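Local structure of aspergillopepsin-2 heavy chain (Aspergillus niger var. macrosporus, 1Y43) at residues B[11-16]-B[67-72]; B[21-26]-B[98-103]; B[42-47]-B[94-99]. The protein probably cleaves proteins under acidic conditions as a peptidase G1 family endopeptidase, this heavy chain being one piece of a longer protein. All blocks are in the same frame, centred on the assembly; numbering follows the deposited sequence.

Contact 1 (B[11-16]-B[67-72]); sequences VGIDGD and VEATSK
V67 reaches from strand 62-69, outermost of its sheet within this chain, onto the face of strand 4-13 and settles against V11, G12 and I13. Its CB points at the facing strand, and both branches make contact. CG1, anti to the carbonyl carbon (chi1 -71°), comes down beside the backbone of V11, 3.9 Å from V11 O. CG2 sits between the backbone N and the carbonyl carbon, and it does more of the work: it lies 3.9 Å from G12 CA and also 3.9 Å from I13 CG1. G12 thus offers plain backbone where the methyl lands. I13 and V67 slide past each other in opposite directions; I13 CD1 stays against V67 CG2 and also reaches A69 CB at 4.2 Å. The short strand segments run nearly parallel, 15° apart in direction, with their axes 7.3 Å apart at closest approach. V67 also touches L23 and T25 of strand 22-32, neighbour to 4-13. On the backbone side, V67 and E68 pair in an antiparallel ladder with a strand of another protein chain, which continues the 62-69 sheet across the interface. Between the two segments no hydrogen bond forms. Aliphatic carbon meets aliphatic carbon and backbone, so cohesion here comes from buried apolar surface, as expected where two beta-sheets pack face to face.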
loop_
_atom_site.group_PDB
_atom_site.type_symbol
_atom_site.label_atom_id
_atom_site.label_comp_id
_atom_site.label_asym_id
_atom_site.label_seq_id
_atom_site.Cartn_x
_atom_site.Cartn_y
_atom_site.Cartn_z
ATOM N N VAL B 11 1.564 2.212 0.496
ATOM C CA VAL B 11 1.739 3.380 -0.359
ATOM C C VAL B 11 2.994 3.068 -1.165
ATOM O O VAL B 11 3.886 2.318 -0.710
ATOM C CB VAL B 11 1.932 4.720 0.417
ATOM C CG1 VAL B 11 0.688 5.050 1.194
ATOM C CG2 VAL B 11 3.171 4.670 1.302
ATOM N N GLY B 12 3.062 3.604 -2.367
ATOM C CA GLY B 12 4.223 3.329 -3.179
ATOM C C GLY B 12 4.393 4.221 -4.382
ATOM O O GLY B 12 3.544 5.069 -4.684
ATOM N N ILE B 13 5.561 4.082 -4.998
ATOM C CA ILE B 13 5.926 4.799 -6.208
ATOM C C ILE B 13 6.123 3.742 -7.308
ATOM O O ILE B 13 6.802 2.729 -7.094
ATOM C CB ILE B 13 7.246 5.585 -6.012
ATOM C CG1 ILE B 13 7.028 6.693 -4.968
ATOM C CG2 ILE B 13 7.729 6.176 -7.344
ATOM C CD1 ILE B 13 8.289 7.479 -4.608
ATOM N N ASP B 14 5.472 3.975 -8.446
ATOM C CA ASP B 14 5.551 3.125 -9.628
ATOM C C ASP B 14 4.861 1.776 -9.547
ATOM O O ASP B 14 4.164 1.488 -8.572
ATOM C CB ASP B 14 7.005 3.013 -10.102
ATOM C CG ASP B 14 7.558 4.357 -10.567
ATOM O OD1 ASP B 14 6.773 5.171 -11.087
ATOM O OD2 ASP B 14 8.768 4.602 -10.403
ATOM N N GLY B 15 4.943 1.016 -10.630
ATOM C CA GLY B 15 4.307 -0.287 -10.662
ATOM C C GLY B 15 3.062 -0.383 -11.532
ATOM O O GLY B 15 2.634 -1.490 -11.848
ATOM N N ASP B 16 2.467 0.746 -11.910
ATOM C CA ASP B 16 1.273 0.703 -12.753
ATOM C C ASP B 16 1.647 0.932 -14.219
ATOM O O ASP B 16 1.446 0.050 -15.051
ATOM C CB ASP B 16 0.224 1.714 -12.282
ATOM C CG ASP B 16 -1.070 1.633 -13.079
ATOM O OD1 ASP B 16 -1.264 0.680 -13.863
ATOM O OD2 ASP B 16 -1.905 2.530 -12.919
ATOM N N VAL B 67 7.088 6.462 1.633
ATOM C CA VAL B 67 8.206 6.021 0.790
ATOM C C VAL B 67 8.772 7.310 0.187
ATOM O O VAL B 67 8.035 8.253 -0.116
ATOM C CB VAL B 67 7.844 5.026 -0.356
ATOM C CG1 VAL B 67 7.481 3.659 0.215
ATOM C CG2 VAL B 67 6.759 5.571 -1.261
ATOM N N GLU B 68 10.091 7.367 0.072
ATOM C CA GLU B 68 10.782 8.526 -0.477
ATOM C C GLU B 68 11.889 8.021 -1.396
ATOM O O GLU B 68 12.593 7.063 -1.063
ATOM C CB GLU B 68 11.406 9.347 0.654
ATOM C CG GLU B 68 10.408 10.035 1.589
ATOM C CD GLU B 68 11.090 10.777 2.751
ATOM O OE1 GLU B 68 12.346 10.898 2.738
ATOM O OE2 GLU B 68 10.380 11.241 3.685
ATOM N N ALA B 69 12.043 8.669 -2.545
ATOM C CA ALA B 69 13.079 8.300 -3.506
ATOM C C ALA B 69 14.091 9.430 -3.560
ATOM O O ALA B 69 13.720 10.570 -3.825
ATOM C CB ALA B 69 12.472 8.097 -4.887
ATOM N N THR B 70 15.350 9.127 -3.275
ATOM C CA THR B 70 16.401 10.139 -3.336
ATOM C C THR B 70 17.050 10.163 -4.732
ATOM O O THR B 70 17.793 11.089 -5.086
ATOM C CB THR B 70 17.450 9.936 -2.212
ATOM O OG1 THR B 70 17.904 8.580 -2.215
ATOM C CG2 THR B 70 16.835 10.256 -0.850
ATOM N N SER B 71 16.780 9.126 -5.507
ATOM C CA SER B 71 17.245 9.005 -6.878
ATOM C C SER B 71 16.403 7.864 -7.452
ATOM O O SER B 71 15.570 7.282 -6.741
ATOM C CB SER B 71 18.744 8.674 -6.949
ATOM O OG SER B 71 19.002 7.297 -6.787
ATOM N N LYS B 72 16.589 7.544 -8.725
ATOM C CA LYS B 72 15.824 6.455 -9.326
ATOM C C LYS B 72 16.227 5.077 -8.798
ATOM O O LYS B 72 15.522 4.095 -9.029
ATOM C CB LYS B 72 15.921 6.497 -10.853
ATOM C CG LYS B 72 15.149 7.654 -11.466
ATOM C CD LYS B 72 15.328 7.662 -12.963
ATOM C CE LYS B 72 14.623 8.838 -13.630
ATOM N NZ LYS B 72 15.250 9.110 -14.972
#

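Contact 2 (B[21-26]-B[98-103]); sequences AILQTG and GDLCET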
loop_
_atom_site.group_PDB
_atom_site.type_symbol
_atom_site.label_atom_id
_atom_site.label_comp_id
_atom_site.label_asym_id
_atom_site.label_seq_id
_atom_site.Cartn_x
_atom_site.Cartn_y
_atom_site.Cartn_z
ATOM N N ALA B 21 10.149 -1.233 -11.559
ATOM C CA ALA B 21 10.299 -1.258 -10.107
ATOM C C ALA B 21 9.096 -0.692 -9.394
ATOM O O ALA B 21 8.229 -0.066 -10.009
ATOM C CB ALA B 21 11.527 -0.467 -9.689
ATOM N N ILE B 22 9.046 -0.971 -8.096
ATOM C CA ILE B 22 8.024 -0.455 -7.207
ATOM C C ILE B 22 8.685 -0.288 -5.853
ATOM O O ILE B 22 9.292 -1.229 -5.335
ATOM C CB ILE B 22 6.832 -1.401 -6.950
ATOM C CG1 ILE B 22 6.283 -1.995 -8.241
ATOM C CG2 ILE B 22 5.728 -0.621 -6.224
ATOM C CD1 ILE B 22 5.061 -2.870 -8.037
ATOM N N LEU B 23 8.634 0.926 -5.317
ATOM C CA LEU B 23 9.160 1.206 -3.985
ATOM C C LEU B 23 7.870 1.277 -3.151
ATOM O O LEU B 23 7.040 2.181 -3.350
ATOM C CB LEU B 23 9.913 2.543 -3.952
ATOM C CG LEU B 23 10.198 3.145 -2.568
ATOM C CD1 LEU B 23 10.927 2.157 -1.652
ATOM C CD2 LEU B 23 11.003 4.416 -2.730
ATOM N N GLN B 24 7.707 0.352 -2.204
ATOM C CA GLN B 24 6.469 0.307 -1.431
ATOM C C GLN B 24 6.680 -0.184 -0.011
ATOM O O GLN B 24 7.677 -0.838 0.302
ATOM C CB GLN B 24 5.488 -0.639 -2.124
ATOM C CG GLN B 24 6.121 -1.989 -2.433
ATOM C CD GLN B 24 5.240 -2.922 -3.251
ATOM O OE1 GLN B 24 4.024 -2.748 -3.370
ATOM N NE2 GLN B 24 5.884 -3.940 -3.765
ATOM N N THR B 25 5.761 0.195 0.864
ATOM C CA THR B 25 5.828 -0.214 2.257
ATOM C C THR B 25 4.406 -0.247 2.783
ATOM O O THR B 25 3.558 0.567 2.380
ATOM C CB THR B 25 6.732 0.714 3.099
ATOM O OG1 THR B 25 7.067 0.054 4.329
ATOM C CG2 THR B 25 6.030 2.043 3.428
ATOM N N GLY B 26 4.119 -1.209 3.652
ATOM C CA GLY B 26 2.778 -1.312 4.179
ATOM C C GLY B 26 2.605 -2.356 5.253
ATOM O O GLY B 26 3.567 -2.813 5.871
ATOM N N GLY B 98 16.046 -2.578 -9.530
ATOM C CA GLY B 98 15.255 -1.900 -10.541
ATOM C C GLY B 98 15.197 -0.394 -10.385
ATOM O O GLY B 98 15.177 0.133 -9.268
ATOM N N ASP B 99 15.176 0.303 -11.513
ATOM C CA ASP B 99 15.121 1.760 -11.517
ATOM C C ASP B 99 13.702 2.262 -11.566
ATOM O O ASP B 99 12.893 1.778 -12.345
ATOM C CB ASP B 99 15.861 2.342 -12.727
ATOM C CG ASP B 99 17.359 2.192 -12.627
ATOM O OD1 ASP B 99 17.878 1.959 -11.513
ATOM O OD2 ASP B 99 18.027 2.292 -13.676
ATOM N N LEU B 100 13.412 3.262 -10.739
ATOM C CA LEU B 100 12.095 3.870 -10.714
ATOM C C LEU B 100 11.946 4.796 -11.919
ATOM O O LEU B 100 12.938 5.267 -12.467
ATOM C CB LEU B 100 11.951 4.735 -9.468
ATOM C CG LEU B 100 11.976 4.024 -8.126
ATOM C CD1 LEU B 100 11.969 5.072 -7.012
ATOM C CD2 LEU B 100 10.768 3.102 -8.036
ATOM N N CYS B 101 10.710 5.011 -12.362
ATOM C CA CYS B 101 10.433 5.968 -13.438
ATOM C C CYS B 101 9.917 7.241 -12.762
ATOM O O CYS B 101 9.978 8.324 -13.334
ATOM C CB CYS B 101 9.306 5.497 -14.356
ATOM S SG CYS B 101 9.452 3.848 -15.060
ATOM N N GLU B 102 9.345 7.071 -11.566
ATOM C CA GLU B 102 8.749 8.150 -10.780
ATOM C C GLU B 102 7.506 8.723 -11.464
ATOM O O GLU B 102 7.203 9.915 -11.358
ATOM C CB GLU B 102 9.789 9.227 -10.434
ATOM C CG GLU B 102 10.914 8.678 -9.576
ATOM C CD GLU B 102 11.933 9.717 -9.143
ATOM O OE1 GLU B 102 11.929 10.853 -9.661
ATOM O OE2 GLU B 102 12.740 9.377 -8.259
ATOM N N THR B 103 6.757 7.839 -12.127
ATOM C CA THR B 103 5.550 8.232 -12.841
ATOM C C THR B 103 4.244 7.856 -12.154
ATOM O O THR B 103 3.184 8.299 -12.578
ATOM C CB THR B 103 5.547 7.707 -14.302
ATOM O OG1 THR B 103 5.699 6.288 -14.297
ATOM C CG2 THR B 103 6.697 8.340 -15.098
#
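A21 and L100 bury the most surface in this contact, and L23, two residues on from A21 and within strand 22-32, joins them. The methyl of A21 points at the loop and lodges against its main chain: A21 CB is 3.7 Å from G98 O and equally 3.7 Å from D99 O. The backbones come close here, with A21 CA and G98 CA 5.0 Å apart, and G98 adds no side chain to the gap. L100 closes in from beside the strand. Its CG is anti to the carbonyl carbon (chi1 -65°), and of its two methyls it is CD2 that touches, 4.0 Å from A21 CB. The same CD2 rests 4.1 Å from L23 N and 4.2 Å from L23 CB, so one methyl spans the start of the strand. No hydrogen bond links the two segments; polar ties go to neighbours instead. G98 O takes the indole N-H of W44, D99 O meets T20 OG1, and D14 OD2 is hydrogen-bonded to the amides of C101 and E102. C101 is also pinned by its disulfide to C18. The result is a disulfide-anchored loop, leading from strand 86-92 to strand 104-114, that plugs L100 into the end of a beta-sandwich, in keeping with the concanavalin-like clan to which this family belongs.

Contact 3 (B[42-47]-B[94-99]); sequences YEWYPD and GNVEGD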
loop_
_atom_site.group_PDB
_atom_site.type_symbol
_atom_site.label_atom_id
_atom_site.label_comp_id
_atom_site.label_asym_id
_atom_site.label_seq_id
_atom_site.Cartn_x
_atom_site.Cartn_y
_atom_site.Cartn_z
ATOM N N TYR B 42 8.501 -3.966 3.823
ATOM C CA TYR B 42 8.970 -3.028 2.800
ATOM C C TYR B 42 9.403 -3.856 1.599
ATOM O O TYR B 42 9.705 -5.047 1.734
ATOM C CB TYR B 42 10.155 -2.175 3.274
ATOM C CG TYR B 42 11.390 -2.968 3.640
ATOM C CD1 TYR B 42 12.313 -3.360 2.665
ATOM C CD2 TYR B 42 11.619 -3.343 4.966
ATOM C CE1 TYR B 42 13.433 -4.106 3.006
ATOM C CE2 TYR B 42 12.733 -4.086 5.326
ATOM C CZ TYR B 42 13.635 -4.465 4.340
ATOM O OH TYR B 42 14.736 -5.205 4.700
ATOM N N GLU B 43 9.447 -3.229 0.432
ATOM C CA GLU B 43 9.860 -3.926 -0.769
ATOM C C GLU B 43 10.245 -2.979 -1.878
ATOM O O GLU B 43 9.604 -1.946 -2.078
ATOM C CB GLU B 43 8.730 -4.834 -1.282
ATOM C CG GLU B 43 9.054 -5.509 -2.628
ATOM C CD GLU B 43 8.106 -6.650 -2.989
ATOM O OE1 GLU B 43 6.977 -6.720 -2.453
ATOM O OE2 GLU B 43 8.530 -7.503 -3.799
ATOM N N TRP B 44 11.342 -3.293 -2.540
ATOM C CA TRP B 44 11.756 -2.535 -3.700
ATOM C C TRP B 44 11.721 -3.591 -4.814
ATOM O O TRP B 44 12.713 -4.286 -5.071
ATOM C CB TRP B 44 13.159 -1.926 -3.555
ATOM C CG TRP B 44 13.508 -0.970 -4.689
ATOM C CD1 TRP B 44 13.462 -1.229 -6.048
ATOM C CD2 TRP B 44 13.912 0.393 -4.569
ATOM N NE1 TRP B 44 13.805 -0.115 -6.755
ATOM C CE2 TRP B 44 14.085 0.902 -5.873
ATOM C CE3 TRP B 44 14.139 1.246 -3.476
ATOM C CZ2 TRP B 44 14.477 2.227 -6.123
ATOM C CZ3 TRP B 44 14.524 2.560 -3.723
ATOM C CH2 TRP B 44 14.687 3.036 -5.033
ATOM N N TYR B 45 10.537 -3.787 -5.383
ATOM C CA TYR B 45 10.336 -4.750 -6.460
ATOM C C TYR B 45 11.327 -4.418 -7.578
ATOM O O TYR B 45 11.503 -3.249 -7.904
ATOM C CB TYR B 45 8.886 -4.631 -6.940
ATOM C CG TYR B 45 8.538 -5.484 -8.129
ATOM C CD1 TYR B 45 8.765 -5.025 -9.431
ATOM C CD2 TYR B 45 7.979 -6.748 -7.961
ATOM C CE1 TYR B 45 8.439 -5.808 -10.545
ATOM C CE2 TYR B 45 7.643 -7.543 -9.067
ATOM C CZ TYR B 45 7.881 -7.068 -10.355
ATOM O OH TYR B 45 7.578 -7.856 -11.453
ATOM N N PRO B 46 11.878 -5.432 -8.278
ATOM C CA PRO B 46 11.699 -6.885 -8.173
ATOM C C PRO B 46 12.356 -7.683 -7.057
ATOM O O PRO B 46 12.322 -8.914 -7.100
ATOM C CB PRO B 46 12.131 -7.374 -9.550
ATOM C CG PRO B 46 13.274 -6.504 -9.834
ATOM C CD PRO B 46 12.780 -5.119 -9.401
ATOM N N ASP B 47 12.973 -7.027 -6.082
ATOM C CA ASP B 47 13.544 -7.760 -4.956
ATOM C C ASP B 47 12.341 -8.224 -4.108
ATOM O O ASP B 47 11.210 -7.765 -4.306
ATOM C CB ASP B 47 14.439 -6.831 -4.127
ATOM C CG ASP B 47 15.368 -7.577 -3.166
ATOM O OD1 ASP B 47 15.309 -8.821 -3.040
ATOM O OD2 ASP B 47 16.187 -6.893 -2.517
ATOM N N GLY B 94 21.294 2.043 -2.479
ATOM C CA GLY B 94 21.563 1.752 -3.868
ATOM C C GLY B 94 21.572 0.238 -3.887
ATOM O O GLY B 94 21.017 -0.388 -2.969
ATOM N N ASN B 95 22.227 -0.357 -4.881
ATOM C CA ASN B 95 22.302 -1.812 -5.001
ATOM C C ASN B 95 20.910 -2.425 -5.190
ATOM O O ASN B 95 20.684 -3.602 -4.888
ATOM C CB ASN B 95 22.995 -2.429 -3.763
ATOM C CG ASN B 95 24.445 -1.961 -3.598
ATOM O OD1 ASN B 95 25.277 -2.130 -4.487
ATOM N ND2 ASN B 95 24.750 -1.384 -2.450
ATOM N N VAL B 96 19.980 -1.636 -5.719
ATOM C CA VAL B 96 18.631 -2.134 -5.920
ATOM C C VAL B 96 18.559 -2.948 -7.206
ATOM O O VAL B 96 19.493 -2.934 -8.011
ATOM C CB VAL B 96 17.580 -0.992 -5.924
ATOM C CG1 VAL B 96 17.679 -0.206 -4.633
ATOM C CG2 VAL B 96 17.753 -0.088 -7.127
ATOM N N GLU B 97 17.432 -3.625 -7.417
ATOM C CA GLU B 97 17.282 -4.461 -8.605
ATOM C C GLU B 97 16.459 -3.833 -9.724
ATOM O O GLU B 97 16.204 -4.487 -10.748
ATOM C CB GLU B 97 16.687 -5.812 -8.216
ATOM C CG GLU B 97 17.568 -6.612 -7.255
ATOM C CD GLU B 97 16.976 -7.956 -6.885
ATOM O OE1 GLU B 97 15.972 -8.373 -7.512
ATOM O OE2 GLU B 97 17.517 -8.603 -5.962
ATOM N N GLY B 98 16.046 -2.578 -9.530
ATOM C CA GLY B 98 15.255 -1.900 -10.541
ATOM C C GLY B 98 15.197 -0.394 -10.385
ATOM O O GLY B 98 15.177 0.133 -9.268
ATOM N N ASP B 99 15.176 0.303 -11.513
ATOM C CA ASP B 99 15.121 1.760 -11.517
ATOM C C ASP B 99 13.702 2.262 -11.566
ATOM O O ASP B 99 12.893 1.778 -12.345
ATOM C CB ASP B 99 15.861 2.342 -12.727
ATOM C CG ASP B 99 17.359 2.192 -12.627
ATOM O OD1 ASP B 99 17.878 1.959 -11.513
ATOM O OD2 ASP B 99 18.027 2.292 -13.676
HETATM O O HOH W 1 15.556 -4.126 -5.419
#
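W44 lays its indole against V96 and, at the ring edge, gives its N-H to G98. The two side chains cross obliquely: V96 CG1 sits over one face of the six-membered ring, 3.9 Å from its centroid and 14° off the normal, a CH-pi contact. W44 CG stands anti to the backbone N (chi1 -172°), which directs CG toward the loop. The hydrogen bond from W44 NE1 to G98 O is 2.9 Å long but bent, 141° at the hydrogen, with the acceptor tilted out of the ring plane. Further on, P46 and E97 also cross, and P46 CG packs 3.8 Å from E97 CB. Beyond CG the E97 chain is extended, which carries its carboxylate over D47. There the two side chains meet at about a right angle, yet their carboxylate planes are nearly parallel and stacked, with D47 OD1 3.7 Å from E97 OE2. If both are charged, their proximity could raise the proton affinity of one or both; D47 OD1 is also hydrogen-bonded to Y50 OH. A water bridges the backbones, giving a hydrogen bond to W44 O at 2.9 Å and accepting one from E97 N at 2.8 Å. F92 meets the W44 ring edge-to-face, adding another aromatic neighbour. W44 O also accepts D47 N, and P46 follows a cis peptide bond, with P46 CB over the centre of one face of the Y45 ring. This is a type VI beta turn, its cis-proline at the third position, ending strand 35-45 and docked on the loop.

In the fold
From the N terminus, residues 11-16, 21-26 and 42-47 lie at the ends of three successive strands of one sheet, 4-13, 22-32 and 35-45. Contact 1 closes the first long loop by bringing back 67-72, from a strand of the three-stranded sheet. Contacts 2 and 3 close later, both on the loop between strands 86-92 and 104-114, where they share G98 and D99. Contact 1 crosses each of them, since 67-72 falls inside their spans while 11-16 precedes them, whereas contact 3 ends on the same piece of chain as contact 2. Contact 1 therefore joins sheet to sheet, while contacts 2 and 3 fasten the connecting loop to the ends of strands 22-32 and 35-45.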